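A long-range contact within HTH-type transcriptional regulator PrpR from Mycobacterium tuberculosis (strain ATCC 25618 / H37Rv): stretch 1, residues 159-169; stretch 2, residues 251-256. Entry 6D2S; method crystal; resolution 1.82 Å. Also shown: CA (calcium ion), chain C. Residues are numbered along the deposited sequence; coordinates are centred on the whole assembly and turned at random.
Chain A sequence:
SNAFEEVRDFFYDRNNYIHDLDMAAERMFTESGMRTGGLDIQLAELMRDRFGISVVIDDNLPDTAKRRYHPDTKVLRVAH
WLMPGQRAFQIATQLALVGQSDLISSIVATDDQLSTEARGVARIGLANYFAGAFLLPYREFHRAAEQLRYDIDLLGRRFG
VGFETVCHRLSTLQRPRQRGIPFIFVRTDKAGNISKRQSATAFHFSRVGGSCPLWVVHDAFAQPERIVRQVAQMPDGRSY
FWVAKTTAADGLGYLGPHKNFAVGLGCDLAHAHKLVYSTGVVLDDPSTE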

# COMPACT_ATOMS: atom_id res chain seq x y z
N PHE A 159 -7.36 -8.75 -7.28
CA PHE A 159 -5.91 -8.74 -7.44
C PHE A 159 -5.19 -9.69 -6.50
O PHE A 159 -3.98 -9.90 -6.66
N GLY A 160 -5.91 -10.30 -5.56
CA GLY A 160 -5.33 -11.25 -4.63
C GLY A 160 -4.50 -10.64 -3.53
O GLY A 160 -3.51 -11.25 -3.09
N VAL A 161 -4.87 -9.45 -3.05
CA VAL A 161 -4.10 -8.74 -2.04
C VAL A 161 -5.01 -8.39 -0.87
O VAL A 161 -6.23 -8.46 -0.96
N GLY A 162 -4.38 -7.99 0.24
CA GLY A 162 -5.12 -7.70 1.45
C GLY A 162 -5.74 -6.30 1.47
O GLY A 162 -5.44 -5.43 0.66
N PHE A 163 -6.63 -6.12 2.45
CA PHE A 163 -7.42 -4.90 2.57
C PHE A 163 -6.54 -3.65 2.67
O PHE A 163 -6.78 -2.66 1.97
N GLU A 164 -5.53 -3.66 3.55
CA GLU A 164 -4.72 -2.45 3.68
C GLU A 164 -3.85 -2.22 2.45
O GLU A 164 -3.51 -1.07 2.16
N THR A 165 -3.49 -3.29 1.72
CA THR A 165 -2.73 -3.11 0.49
C THR A 165 -3.55 -2.38 -0.56
O THR A 165 -3.05 -1.47 -1.23
N VAL A 166 -4.84 -2.74 -0.69
CA VAL A 166 -5.74 -2.00 -1.58
C VAL A 166 -5.87 -0.55 -1.12
O VAL A 166 -5.78 0.38 -1.93
N CYS A 167 -6.14 -0.35 0.17
CA CYS A 167 -6.35 1.02 0.67
C CYS A 167 -5.14 1.89 0.42
O CYS A 167 -5.25 3.04 -0.01
N HIS A 168 -3.95 1.37 0.72
CA HIS A 168 -2.76 2.17 0.48
C HIS A 168 -2.64 2.53 -0.99
O HIS A 168 -2.37 3.68 -1.34
N ARG A 169 -2.86 1.56 -1.88
CA ARG A 169 -2.76 1.87 -3.30
C ARG A 169 -3.79 2.91 -3.73
O ARG A 169 -3.49 3.81 -4.53
N GLY A 251 -1.81 -14.06 6.76
CA GLY A 251 -0.81 -14.05 5.71
C GLY A 251 -1.04 -13.07 4.58
O GLY A 251 -0.30 -13.12 3.59
N LEU A 252 -2.01 -12.18 4.69
CA LEU A 252 -2.30 -11.23 3.63
C LEU A 252 -2.22 -9.80 4.16
O LEU A 252 -2.42 -9.56 5.36
N GLY A 253 -1.94 -8.86 3.27
CA GLY A 253 -1.75 -7.47 3.66
C GLY A 253 -0.35 -7.21 4.17
O GLY A 253 0.30 -8.10 4.72
N TYR A 254 0.15 -5.98 3.99
CA TYR A 254 1.52 -5.69 4.36
C TYR A 254 1.70 -5.43 5.85
O TYR A 254 2.84 -5.44 6.32
N LEU A 255 0.63 -5.21 6.60
CA LEU A 255 0.78 -4.95 8.03
C LEU A 255 1.13 -6.24 8.77
O LEU A 255 0.51 -7.29 8.54
N GLY A 256 2.13 -6.17 9.64
CA GLY A 256 2.60 -7.33 10.36
C GLY A 256 1.49 -8.00 11.14
O GLY A 256 0.60 -7.35 11.68

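This is a compact contact between the start of a helix and an irregular loop, built around one buried glutamate that serves the loop backbone, a tyrosine ring and, through water, a calcium ion. The backbones come closest where two glycines meet, G162 CA lying 3.8 Å from G253 N. A CB on G162 would sit 2.5 Å from G253 N, a clash. An ideal CB on G253 would fall 2.1 Å from E164 OE2, so neither position has room for a side chain; the phi/psi of G253 (83/150) by itself also calls for glycine. G162 is the N-cap residue, and its O accepts from V166 N (3.1 Å) in the first turn.

E164 points toward the loop with chi1 p, and its chi2 of -91° lies between wells. Its OE2 accepts a hydrogen bond from L255 N at 3.0 Å, while Y254 N, 3.3 Å from the same OE2, is too poorly angled to bond. The carboxylate also accepts from two waters, water 1 at 2.6 Å from E164 OE1 and water 2 at 2.6 Å from E164 OE2. Both waters bind the calcium, which L252 O ligates directly at 2.3 Å, so the ion ties the stretches together with the glutamate in its second shell. A negative charge suits this place beside a cation.

The aliphatic part of E164 is used as well: its CG sits over one face of the Y254 ring, 3.8 Å from the ring centroid, a CH-pi contact. Y254, chi1 p, starts sideways but brings its ring to the helix, where Y254 CD2 lies 3.7 Å from T165 OG1 and Y254 OH 3.8 Å from H168 CB. T165 (m) and H168 (t) thus both meet the tyrosine along the helix. At the other end L252 (t, p) covers the turn before the helix, its CG 3.4 Å from G162 N and its CD1 3.8 Å from G160 O.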

# COMPACT_ATOMS: atom_id res chain seq x y z
CB PHE A 159 -5.37 -7.31 -7.26
CG PHE A 159 -5.77 -6.40 -8.37
CD1 PHE A 159 -5.03 -6.35 -9.54
CD2 PHE A 159 -6.91 -5.62 -8.27
CE1 PHE A 159 -5.40 -5.51 -10.59
CE2 PHE A 159 -7.29 -4.78 -9.32
CZ PHE A 159 -6.54 -4.73 -10.48
CB VAL A 161 -3.42 -7.48 -2.61
CG1 VAL A 161 -2.45 -7.87 -3.74
CG2 VAL A 161 -4.46 -6.49 -3.13
CB PHE A 163 -8.33 -5.03 3.79
CG PHE A 163 -9.40 -3.98 3.88
CD1 PHE A 163 -9.17 -2.79 4.54
CD2 PHE A 163 -10.65 -4.20 3.31
CE1 PHE A 163 -10.16 -1.83 4.64
CE2 PHE A 163 -11.65 -3.24 3.40
CZ PHE A 163 -11.40 -2.05 4.06
CB GLU A 164 -3.86 -2.50 4.95
CG GLU A 164 -2.72 -3.51 4.94
CD GLU A 164 -3.13 -4.86 5.50
OE1 GLU A 164 -4.31 -5.27 5.32
OE2 GLU A 164 -2.27 -5.52 6.12
CB THR A 165 -2.26 -4.48 -0.03
OG1 THR A 165 -1.52 -5.14 1.00
CG2 THR A 165 -1.37 -4.33 -1.27
CB VAL A 166 -7.12 -2.67 -1.65
CG1 VAL A 166 -8.08 -1.83 -2.50
CG2 VAL A 166 -7.01 -4.11 -2.21
CB CYS A 167 -6.67 1.01 2.17
SG CYS A 167 -8.27 0.40 2.59
CB HIS A 168 -1.50 1.47 0.98
CG HIS A 168 -0.30 2.36 0.93
ND1 HIS A 168 0.45 2.53 -0.22
CD2 HIS A 168 0.26 3.17 1.86
CE1 HIS A 168 1.42 3.39 0.01
NE2 HIS A 168 1.33 3.79 1.27
CB ARG A 169 -2.90 0.60 -4.15
CG ARG A 169 -2.62 0.85 -5.62
CD ARG A 169 -1.12 1.13 -5.87
NE ARG A 169 -0.77 1.08 -7.30
CZ ARG A 169 -0.13 2.04 -7.97
NH1 ARG A 169 0.22 3.17 -7.36
NH2 ARG A 169 0.18 1.87 -9.25
CB LEU A 252 -3.68 -11.50 3.02
CG LEU A 252 -3.92 -11.12 1.56
CD1 LEU A 252 -2.87 -11.73 0.65
CD2 LEU A 252 -5.32 -11.58 1.15
CB TYR A 254 2.06 -4.48 3.57
CG TYR A 254 1.33 -3.17 3.83
CD1 TYR A 254 1.64 -2.39 4.95
CD2 TYR A 254 0.36 -2.70 2.96
CE1 TYR A 254 0.97 -1.19 5.19
CE2 TYR A 254 -0.31 -1.51 3.19
CZ TYR A 254 0.00 -0.76 4.30
OH TYR A 254 -0.66 0.43 4.53
CB LEU A 255 -0.48 -4.32 8.60
CG LEU A 255 -0.68 -2.86 8.16
CD1 LEU A 255 -2.08 -2.34 8.50
CD2 LEU A 255 0.39 -1.95 8.76
CA CA C . -3.91 -9.37 7.05
O HOH W 1 -5.00 -7.79 5.56
O HOH W 2 -3.06 -7.34 7.76
O HOH W 3 -1.83 -10.59 8.04